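Local coordinates for uracil-DNA glycosylase (Epstein-Barr virus, PDB 6LYJ), which belongs to the uracil-DNA glycosylase superfamily, an alpha/beta fold built round a four-stranded parallel sheet flanked by helices, at residues D32-L35 with D36-Q39; R57-Q61 with A62-P66. All coordinates share one frame; numbering follows the deposited sequence.

Contact 1: D32-L35 with D36-Q39; sequences DLWL and DFLQ
Asp36 N donates to Asp32 O at 2.9 Å with a nearly straight N-H...O angle of 170°, the first of four consecutive i to i+4 backbone bonds. Phe37 N reaches Leu33 O and Leu38 N reaches Trp34 O, each at 2.9 Å. The last, Gln39 N to Leu35 O at 3.1 Å, closes the final turn; Gln39 is the first residue to leave helical geometry, with a positive phi. On the polar side the Asp36 carboxylate folds back over Asp32 O without bonding to it, as both are acceptors.

The apolar side is carried by Trp34. The edge of Phe37 is directed at the face of the indole six-membered ring in a T-shaped pair, with centroids 5.7 Å apart and planes at 66°. Phe37 CG is anti to the backbone N (chi1 -176°), so the ring stands out from the helix, where the indole of Trp34, three residues earlier, leans forward to it. Leu38 approaches elsewhere, its CG lying near the indole plane at the edge, 4.0 Å from Trp34 CE3. Trp74 adds another edge-to-face partner to Trp34. Val174 of helix 167-181 meets Trp34, and Leu177 of the same helix meets Leu38. Backbone bonding and side-chain spacing together describe a short amphipathic alpha-helix, its aromatic side set against helix 167-181 and the loop residues Ala75 and Ile83.

Contact 2: R57-Q61 with A62-P66; sequences RLRTQ and ATVYP
Arg59 and Pro66 close a helix-to-strand connection, in which the chain runs out of helix 42-59, turns, and enters the short strand 64-65. The principal acceptor is Pro66 O, gripped end-on by both terminal nitrogens of the arginine. Arg59 NH1 and Arg59 NH2 each lie 2.8 Å from Pro66 O, with N-H...O angles of 142° and 143°. This near-symmetry, with the oxygen only 6° out of the guanidinium plane, is evidence for a forked, in-plane grip on a single atom. Two bonds from one flat group should limit its rotation; the oxygen they hold belongs to the residue that follows a cis peptide bond.

At the helix end Leu58 O takes two amides: Gln61 N at 3.2 Å and, weakly, Ala62 N at 3.3 Å. Thus one carbonyl serves two successive amides as the helix gives way to the turn. Beyond it, Thr63 and Tyr65 form backbone hydrogen bonds with Lys156 and Val154, pairing this chain with the antiparallel strand 154-155.

Val64 lies against the arginine, the two side chains crossing at about a right angle. Val64 CB points toward the helix end, 3.7 Å from Arg59 CG, so the valine meets the aliphatic part of the arginine as well as its head. The side chains of Leu58 and Val64 both also touch His162. Val64 CG1, the branch pointing away from the backbone N, lies 3.6 Å above the guanidinium plane, offset toward the rim of one face.

The two contacts follow in series along the chain: contact 1 spans helix 32-38, and contact 2 joins the C-terminal end of the next helix, 42-59, to strand 64-65. Their centres are 27 Å apart and their nearest atoms about 15 Å, so they do not touch. Helix 42-59 bridges most of that separation. Both lie away from the middle of the molecule, 18 and 22 Å from the chain centre, and neither includes a strand of the four-stranded parallel sheet. Contact 1 packs on helix 167-181, whereas contact 2 leads into the small antiparallel pair with 154-155, so these two pieces of the N-terminal region touch different parts of the fold.

Contact 1: D32-L35 with D36-Q39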
loop_
_atom_site.group_PDB
_atom_site.type_symbol
_atom_site.label_atom_id
_atom_site.label_comp_id
_atom_site.label_asym_id
_atom_site.label_seq_id
_atom_site.Cartn_x
_atom_site.Cartn_y
_atom_site.Cartn_z
ATOM N N ASP A 32 -15.035 -18.937 -10.702
ATOM C CA ASP A 32 -15.594 -20.189 -10.201
ATOM C C ASP A 32 -14.576 -20.966 -9.371
ATOM O O ASP A 32 -14.941 -21.626 -8.391
ATOM C CB ASP A 32 -16.092 -21.044 -11.367
ATOM C CG ASP A 32 -17.278 -20.422 -12.086
ATOM O OD1 ASP A 32 -18.143 -19.826 -11.411
ATOM O OD2 ASP A 32 -17.342 -20.532 -13.328
ATOM N N LEU A 33 -13.299 -20.921 -9.759
ATOM C CA LEU A 33 -12.283 -21.625 -8.982
ATOM C C LEU A 33 -12.183 -21.063 -7.570
ATOM O O LEU A 33 -11.987 -21.811 -6.607
ATOM C CB LEU A 33 -10.934 -21.542 -9.692
ATOM C CG LEU A 33 -10.752 -22.518 -10.853
ATOM C CD1 LEU A 33 -9.518 -22.143 -11.645
ATOM C CD2 LEU A 33 -10.659 -23.954 -10.354
ATOM N N TRP A 34 -12.355 -19.747 -7.420
ATOM C CA TRP A 34 -12.325 -19.151 -6.089
ATOM C C TRP A 34 -13.569 -19.509 -5.290
ATOM O O TRP A 34 -13.490 -19.705 -4.073
ATOM C CB TRP A 34 -12.136 -17.639 -6.178
ATOM C CG TRP A 34 -10.689 -17.270 -6.141
ATOM C CD1 TRP A 34 -9.832 -17.183 -7.199
ATOM C CD2 TRP A 34 -9.916 -16.980 -4.971
ATOM N NE1 TRP A 34 -8.574 -16.837 -6.759
ATOM C CE2 TRP A 34 -8.601 -16.707 -5.395
ATOM C CE3 TRP A 34 -10.213 -16.916 -3.604
ATOM C CZ2 TRP A 34 -7.583 -16.375 -4.503
ATOM C CZ3 TRP A 34 -9.200 -16.587 -2.719
ATOM C CH2 TRP A 34 -7.902 -16.320 -3.172
ATOM N N LEU A 35 -14.732 -19.567 -5.940
ATOM C CA LEU A 35 -15.929 -20.023 -5.240
ATOM C C LEU A 35 -15.750 -21.452 -4.743
ATOM O O LEU A 35 -16.087 -21.765 -3.596
ATOM C CB LEU A 35 -17.148 -19.916 -6.154
ATOM C CG LEU A 35 -17.567 -18.490 -6.520
ATOM C CD1 LEU A 35 -18.710 -18.502 -7.528
ATOM C CD2 LEU A 35 -17.934 -17.686 -5.281
ATOM N N ASP A 36 -15.210 -22.333 -5.592
ATOM C CA ASP A 36 -14.901 -23.693 -5.159
ATOM C C ASP A 36 -13.899 -23.699 -4.008
ATOM O O ASP A 36 -14.030 -24.486 -3.064
ATOM C CB ASP A 36 -14.365 -24.515 -6.334
ATOM C CG ASP A 36 -15.381 -24.677 -7.450
ATOM O OD1 ASP A 36 -16.592 -24.525 -7.180
ATOM O OD2 ASP A 36 -14.970 -24.964 -8.596
ATOM N N PHE A 37 -12.880 -22.837 -4.083
ATOM C CA PHE A 37 -11.832 -22.810 -3.068
ATOM C C PHE A 37 -12.353 -22.328 -1.719
ATOM O O PHE A 37 -12.001 -22.889 -0.676
ATOM C CB PHE A 37 -10.689 -21.916 -3.549
ATOM C CG PHE A 37 -9.506 -21.881 -2.628
ATOM C CD1 PHE A 37 -8.569 -22.901 -2.637
ATOM C CD2 PHE A 37 -9.314 -20.808 -1.770
ATOM C CE1 PHE A 37 -7.472 -22.862 -1.798
ATOM C CE2 PHE A 37 -8.217 -20.764 -0.927
ATOM C CZ PHE A 37 -7.296 -21.792 -0.944
ATOM N N LEU A 38 -13.185 -21.286 -1.715
ATOM C CA LEU A 38 -13.616 -20.701 -0.454
ATOM C C LEU A 38 -14.716 -21.513 0.218
ATOM O O LEU A 38 -14.780 -21.547 1.452
ATOM C CB LEU A 38 -14.101 -19.268 -0.682
ATOM C CG LEU A 38 -13.071 -18.252 -1.183
ATOM C CD1 LEU A 38 -13.736 -16.912 -1.483
ATOM C CD2 LEU A 38 -11.934 -18.086 -0.181
ATOM N N GLN A 39 -15.554 -22.194 -0.565
ATOM C CA GLN A 39 -16.672 -22.973 -0.032
ATOM C C GLN A 39 -17.510 -22.128 0.925
ATOM O O GLN A 39 -17.787 -22.518 2.060
ATOM C CB GLN A 39 -16.181 -24.252 0.650
ATOM C CG GLN A 39 -15.407 -25.194 -0.255
ATOM C CD GLN A 39 -16.285 -25.832 -1.313
ATOM O OE1 GLN A 39 -17.452 -26.138 -1.068
ATOM N NE2 GLN A 39 -15.727 -26.036 -2.501
#

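Contact 2: R57-Q61 with A62-P66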
loop_
_atom_site.group_PDB
_atom_site.type_symbol
_atom_site.label_atom_id
_atom_site.label_comp_id
_atom_site.label_asym_id
_atom_site.label_seq_id
_atom_site.Cartn_x
_atom_site.Cartn_y
_atom_site.Cartn_z
ATOM N N ARG A 57 -24.416 0.613 -4.663
ATOM C CA ARG A 57 -25.144 1.824 -4.293
ATOM C C ARG A 57 -24.221 3.035 -4.274
ATOM O O ARG A 57 -24.594 4.119 -4.742
ATOM C CB ARG A 57 -25.815 1.662 -2.926
ATOM C CG ARG A 57 -26.974 0.679 -2.884
ATOM C CD ARG A 57 -27.737 0.784 -1.565
ATOM N NE ARG A 57 -26.870 0.670 -0.392
ATOM C CZ ARG A 57 -26.503 -0.480 0.169
ATOM N NH1 ARG A 57 -26.912 -1.634 -0.339
ATOM N NH2 ARG A 57 -25.714 -0.473 1.236
ATOM N N LEU A 58 -23.015 2.871 -3.726
ATOM C CA LEU A 58 -22.089 3.997 -3.638
ATOM C C LEU A 58 -21.605 4.450 -5.012
ATOM O O LEU A 58 -21.265 5.625 -5.188
ATOM C CB LEU A 58 -20.901 3.630 -2.748
ATOM C CG LEU A 58 -21.227 3.353 -1.278
ATOM C CD1 LEU A 58 -20.056 2.678 -0.584
ATOM C CD2 LEU A 58 -21.595 4.649 -0.573
ATOM N N ARG A 59 -21.580 3.547 -5.997
ATOM C CA ARG A 59 -21.044 3.901 -7.312
ATOM C C ARG A 59 -21.913 4.907 -8.059
ATOM O O ARG A 59 -21.402 5.642 -8.912
ATOM C CB ARG A 59 -20.871 2.646 -8.167
ATOM C CG ARG A 59 -19.496 2.027 -8.082
ATOM C CD ARG A 59 -19.323 0.929 -9.114
ATOM N NE ARG A 59 -18.418 -0.102 -8.621
ATOM C CZ ARG A 59 -17.095 -0.019 -8.683
ATOM N NH1 ARG A 59 -16.519 1.041 -9.237
ATOM N NH2 ARG A 59 -16.347 -1.000 -8.205
ATOM N N THR A 60 -23.217 4.951 -7.778
ATOM C CA THR A 60 -24.079 5.917 -8.449
ATOM C C THR A 60 -23.976 7.311 -7.850
ATOM O O THR A 60 -24.427 8.275 -8.480
ATOM C CB THR A 60 -25.543 5.465 -8.411
ATOM O OG1 THR A 60 -26.032 5.522 -7.067
ATOM C CG2 THR A 60 -25.678 4.043 -8.937
ATOM N N GLN A 61 -23.391 7.442 -6.662
ATOM C CA GLN A 61 -23.233 8.735 -6.016
ATOM C C GLN A 61 -21.853 9.350 -6.206
ATOM O O GLN A 61 -21.711 10.568 -6.051
ATOM C CB GLN A 61 -23.551 8.606 -4.522
ATOM C CG GLN A 61 -24.946 8.047 -4.270
ATOM C CD GLN A 61 -25.133 7.511 -2.867
ATOM O OE1 GLN A 61 -24.173 7.361 -2.111
ATOM N NE2 GLN A 61 -26.379 7.216 -2.507
ATOM N N ALA A 62 -20.843 8.556 -6.555
ATOM C CA ALA A 62 -19.483 9.069 -6.644
ATOM C C ALA A 62 -18.639 8.099 -7.456
ATOM O O ALA A 62 -19.041 6.964 -7.725
ATOM C CB ALA A 62 -18.875 9.287 -5.255
ATOM N N THR A 63 -17.449 8.564 -7.834
ATOM C CA THR A 63 -16.492 7.724 -8.541
ATOM C C THR A 63 -15.847 6.744 -7.572
ATOM O O THR A 63 -15.316 7.145 -6.531
ATOM C CB THR A 63 -15.413 8.577 -9.210
ATOM O OG1 THR A 63 -16.025 9.624 -9.972
ATOM C CG2 THR A 63 -14.556 7.718 -10.129
ATOM N N VAL A 64 -15.881 5.460 -7.926
ATOM C CA VAL A 64 -15.331 4.390 -7.106
ATOM C C VAL A 64 -14.306 3.622 -7.930
ATOM O O VAL A 64 -14.555 3.295 -9.097
ATOM C CB VAL A 64 -16.445 3.450 -6.595
ATOM C CG1 VAL A 64 -15.853 2.273 -5.826
ATOM C CG2 VAL A 64 -17.436 4.221 -5.727
ATOM N N TYR A 65 -13.156 3.332 -7.319
ATOM C CA TYR A 65 -12.082 2.596 -7.964
ATOM C C TYR A 65 -11.826 1.276 -7.246
ATOM O O TYR A 65 -11.954 1.204 -6.020
ATOM C CB TYR A 65 -10.774 3.408 -7.987
ATOM C CG TYR A 65 -10.845 4.716 -8.739
ATOM C CD1 TYR A 65 -11.223 4.753 -10.076
ATOM C CD2 TYR A 65 -10.524 5.914 -8.115
ATOM C CE1 TYR A 65 -11.278 5.950 -10.773
ATOM C CE2 TYR A 65 -10.580 7.113 -8.798
ATOM C CZ TYR A 65 -10.957 7.126 -10.129
ATOM O OH TYR A 65 -11.018 8.320 -10.811
ATOM N N PRO A 66 -11.490 0.207 -7.981
ATOM C CA PRO A 66 -11.547 0.207 -9.446
ATOM C C PRO A 66 -12.980 -0.023 -9.923
ATOM O O PRO A 66 -13.902 0.024 -9.100
ATOM C CB PRO A 66 -10.629 -0.950 -9.837
ATOM C CG PRO A 66 -10.636 -1.860 -8.664
ATOM C CD PRO A 66 -10.906 -1.033 -7.440
#